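Local structure of cell division control protein 73 (Saccharomyces cerevisiae, 3V46) at residues L54-K59 with R69-D74. The protein acts in the PAF1 complex in transcription elongation and transcription-coupled histone modification, its C-terminal Ras-like domain promoting association of the complex with chromatin. Numbering follows the deposited sequence.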
loop_
_atom_site.group_PDB
_atom_site.type_symbol
_atom_site.label_atom_id
_atom_site.label_comp_id
_atom_site.label_asym_id
_atom_site.label_seq_id
_atom_site.Cartn_x
_atom_site.Cartn_y
_atom_site.Cartn_z
ATOM N N LEU A 54 -7.453 0.283 -10.856
ATOM C CA LEU A 54 -6.704 -0.947 -10.686
ATOM C C LEU A 54 -5.400 -0.893 -11.456
ATOM O O LEU A 54 -5.383 -0.556 -12.648
ATOM C CB LEU A 54 -7.542 -2.134 -11.184
ATOM C CG LEU A 54 -6.871 -3.512 -11.283
ATOM C CD1 LEU A 54 -5.821 -3.577 -12.382
ATOM C CD2 LEU A 54 -6.276 -3.910 -9.973
ATOM N N VAL A 55 -4.308 -1.231 -10.780
ATOM C CA VAL A 55 -3.052 -1.475 -11.457
ATOM C C VAL A 55 -2.442 -2.798 -11.030
ATOM O O VAL A 55 -2.721 -3.325 -9.961
ATOM C CB VAL A 55 -2.032 -0.350 -11.261
ATOM C CG1 VAL A 55 -2.611 0.972 -11.727
ATOM C CG2 VAL A 55 -1.602 -0.269 -9.831
ATOM N N ASN A 56 -1.627 -3.354 -11.909
ATOM C CA ASN A 56 -0.943 -4.590 -11.626
ATOM C C ASN A 56 0.552 -4.346 -11.585
ATOM O O ASN A 56 1.080 -3.575 -12.384
ATOM C CB ASN A 56 -1.262 -5.613 -12.714
ATOM C CG ASN A 56 -2.737 -5.895 -12.822
ATOM O OD1 ASN A 56 -3.284 -6.699 -12.068
ATOM N ND2 ASN A 56 -3.400 -5.216 -13.750
ATOM N N ILE A 57 1.224 -5.006 -10.649
ATOM C CA ILE A 57 2.673 -4.957 -10.550
ATOM C C ILE A 57 3.185 -6.357 -10.267
ATOM O O ILE A 57 2.706 -7.023 -9.348
ATOM C CB ILE A 57 3.137 -4.007 -9.413
ATOM C CG1 ILE A 57 2.809 -2.550 -9.749
ATOM C CG2 ILE A 57 4.636 -4.141 -9.176
ATOM C CD1 ILE A 57 3.283 -1.554 -8.683
ATOM N N GLU A 58 4.155 -6.811 -11.056
ATOM C CA GLU A 58 4.799 -8.079 -10.797
ATOM C C GLU A 58 6.148 -7.799 -10.145
ATOM O O GLU A 58 6.876 -6.889 -10.562
ATOM C CB GLU A 58 4.983 -8.860 -12.099
ATOM C CG GLU A 58 5.604 -10.223 -11.905
ATOM C CD GLU A 58 5.355 -11.177 -13.078
ATOM O OE1 GLU A 58 4.262 -11.171 -13.678
ATOM O OE2 GLU A 58 6.268 -11.932 -13.400
ATOM N N LYS A 59 6.468 -8.569 -9.114
ATOM C CA LYS A 59 7.711 -8.422 -8.382
ATOM C C LYS A 59 8.431 -9.749 -8.251
ATOM O O LYS A 59 7.843 -10.757 -7.852
ATOM C CB LYS A 59 7.437 -7.862 -6.983
ATOM C CG LYS A 59 8.677 -7.713 -6.099
ATOM C CD LYS A 59 9.590 -6.617 -6.619
ATOM C CE LYS A 59 10.756 -6.370 -5.672
ATOM N NZ LYS A 59 11.714 -5.389 -6.233
ATOM N N ARG A 69 2.461 -11.472 -8.436
ATOM C CA ARG A 69 1.707 -10.454 -9.142
ATOM C C ARG A 69 0.709 -9.860 -8.179
ATOM O O ARG A 69 -0.144 -10.563 -7.637
ATOM C CB ARG A 69 0.973 -11.044 -10.341
ATOM C CG ARG A 69 1.883 -11.582 -11.439
ATOM C CD ARG A 69 1.078 -12.069 -12.638
ATOM N NE ARG A 69 1.944 -12.636 -13.664
ATOM C CZ ARG A 69 1.507 -13.261 -14.754
ATOM N NH1 ARG A 69 0.206 -13.405 -14.960
ATOM N NH2 ARG A 69 2.373 -13.747 -15.636
ATOM N N PHE A 70 0.851 -8.565 -7.943
ATOM C CA PHE A 70 -0.058 -7.822 -7.084
ATOM C C PHE A 70 -1.181 -7.162 -7.848
ATOM O O PHE A 70 -0.980 -6.602 -8.922
ATOM C CB PHE A 70 0.700 -6.736 -6.314
ATOM C CG PHE A 70 1.733 -7.271 -5.380
ATOM C CD1 PHE A 70 1.395 -7.629 -4.083
ATOM C CD2 PHE A 70 3.050 -7.422 -5.793
ATOM C CE1 PHE A 70 2.350 -8.132 -3.212
ATOM C CE2 PHE A 70 4.002 -7.919 -4.928
ATOM C CZ PHE A 70 3.653 -8.275 -3.639
ATOM N N ILE A 71 -2.366 -7.228 -7.262
ATOM C CA ILE A 71 -3.497 -6.434 -7.696
ATOM C C ILE A 71 -3.576 -5.254 -6.741
ATOM O O ILE A 71 -3.712 -5.439 -5.539
ATOM C CB ILE A 71 -4.781 -7.260 -7.614
ATOM C CG1 ILE A 71 -4.676 -8.475 -8.548
ATOM C CG2 ILE A 71 -5.987 -6.412 -7.968
ATOM C CD1 ILE A 71 -5.733 -9.510 -8.294
ATOM N N ILE A 72 -3.479 -4.045 -7.273
ATOM C CA ILE A 72 -3.435 -2.833 -6.455
ATOM C C ILE A 72 -4.652 -2.001 -6.817
ATOM O O ILE A 72 -4.815 -1.590 -7.957
ATOM C CB ILE A 72 -2.147 -2.045 -6.714
ATOM C CG1 ILE A 72 -0.934 -2.959 -6.504
ATOM C CG2 ILE A 72 -2.088 -0.807 -5.806
ATOM C CD1 ILE A 72 0.402 -2.314 -6.772
ATOM N N VAL A 73 -5.540 -1.803 -5.854
ATOM C CA VAL A 73 -6.828 -1.201 -6.144
ATOM C C VAL A 73 -7.136 -0.064 -5.203
ATOM O O VAL A 73 -6.759 -0.107 -4.033
ATOM C CB VAL A 73 -7.974 -2.231 -6.086
ATOM C CG1 VAL A 73 -7.928 -3.128 -7.294
ATOM C CG2 VAL A 73 -7.930 -3.054 -4.800
ATOM N N ASP A 74 -7.873 0.927 -5.707
ATOM C CA ASP A 74 -8.252 2.098 -4.909
ATOM C C ASP A 74 -9.675 2.017 -4.380
ATOM O O ASP A 74 -10.206 2.997 -3.868
ATOM C CB ASP A 74 -8.036 3.407 -5.684
ATOM C CG ASP A 74 -9.045 3.633 -6.811
ATOM O OD1 ASP A 74 -9.951 2.809 -7.014
ATOM O OD2 ASP A 74 -8.936 4.672 -7.500
HETATM O O HOH W 1 -1.234 -8.396 -11.273
HETATM O O HOH W 2 4.817 -14.382 -13.995
#
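Val-55 and Ile-72 form one hydrogen-bonded pair of an antiparallel ladder, Ile-57 and Phe-70 the next, and the strands run at 156° to each other. Each pair exchanges two backbone bonds, the shortest 2.8 Å from Phe-70 N to Ile-57 O. The longest is 3.2 Å, from Ile-57 N to Phe-70 O. Phe-70 O also accepts a hydrogen bond from a water that donates a second one to Asn-56 OD1.

The two faces differ in character. On one, Ile-72 crosses both neighbours: its CB lies 3.6 Å from Val-55 CG2, while CD1, set anti to CA (chi2 178°), meets Ile-57 CD1 at 3.5 Å. An alanine at Ile-72 would probably leave Ile-57 CD1 without this partner and open a gap between it and Ile-17 of strand 16-18. Helices 149-166 and 32-38 cover Val-55, Ile-57 and Phe-70 on this face. On the other face, Leu-54 CD2 presses on the neighbouring methyls Ile-71 CG2 and Val-73 CG1, a tight 3.2 Å from each. Farther along, Glu-58 and Arg-69 lie side by side in a salt bridge, NE reaching OE1 at 2.7 Å from above the carboxylate plane; a water bridges Glu-58 OE2 and Arg-69 NH2.

Strand 68-73 continues the sheet through strand 16-18, leaving 54-59 outermost: this is the antiparallel edge hairpin characteristic of the Ras-like fold, here in a domain that does not bind GTP.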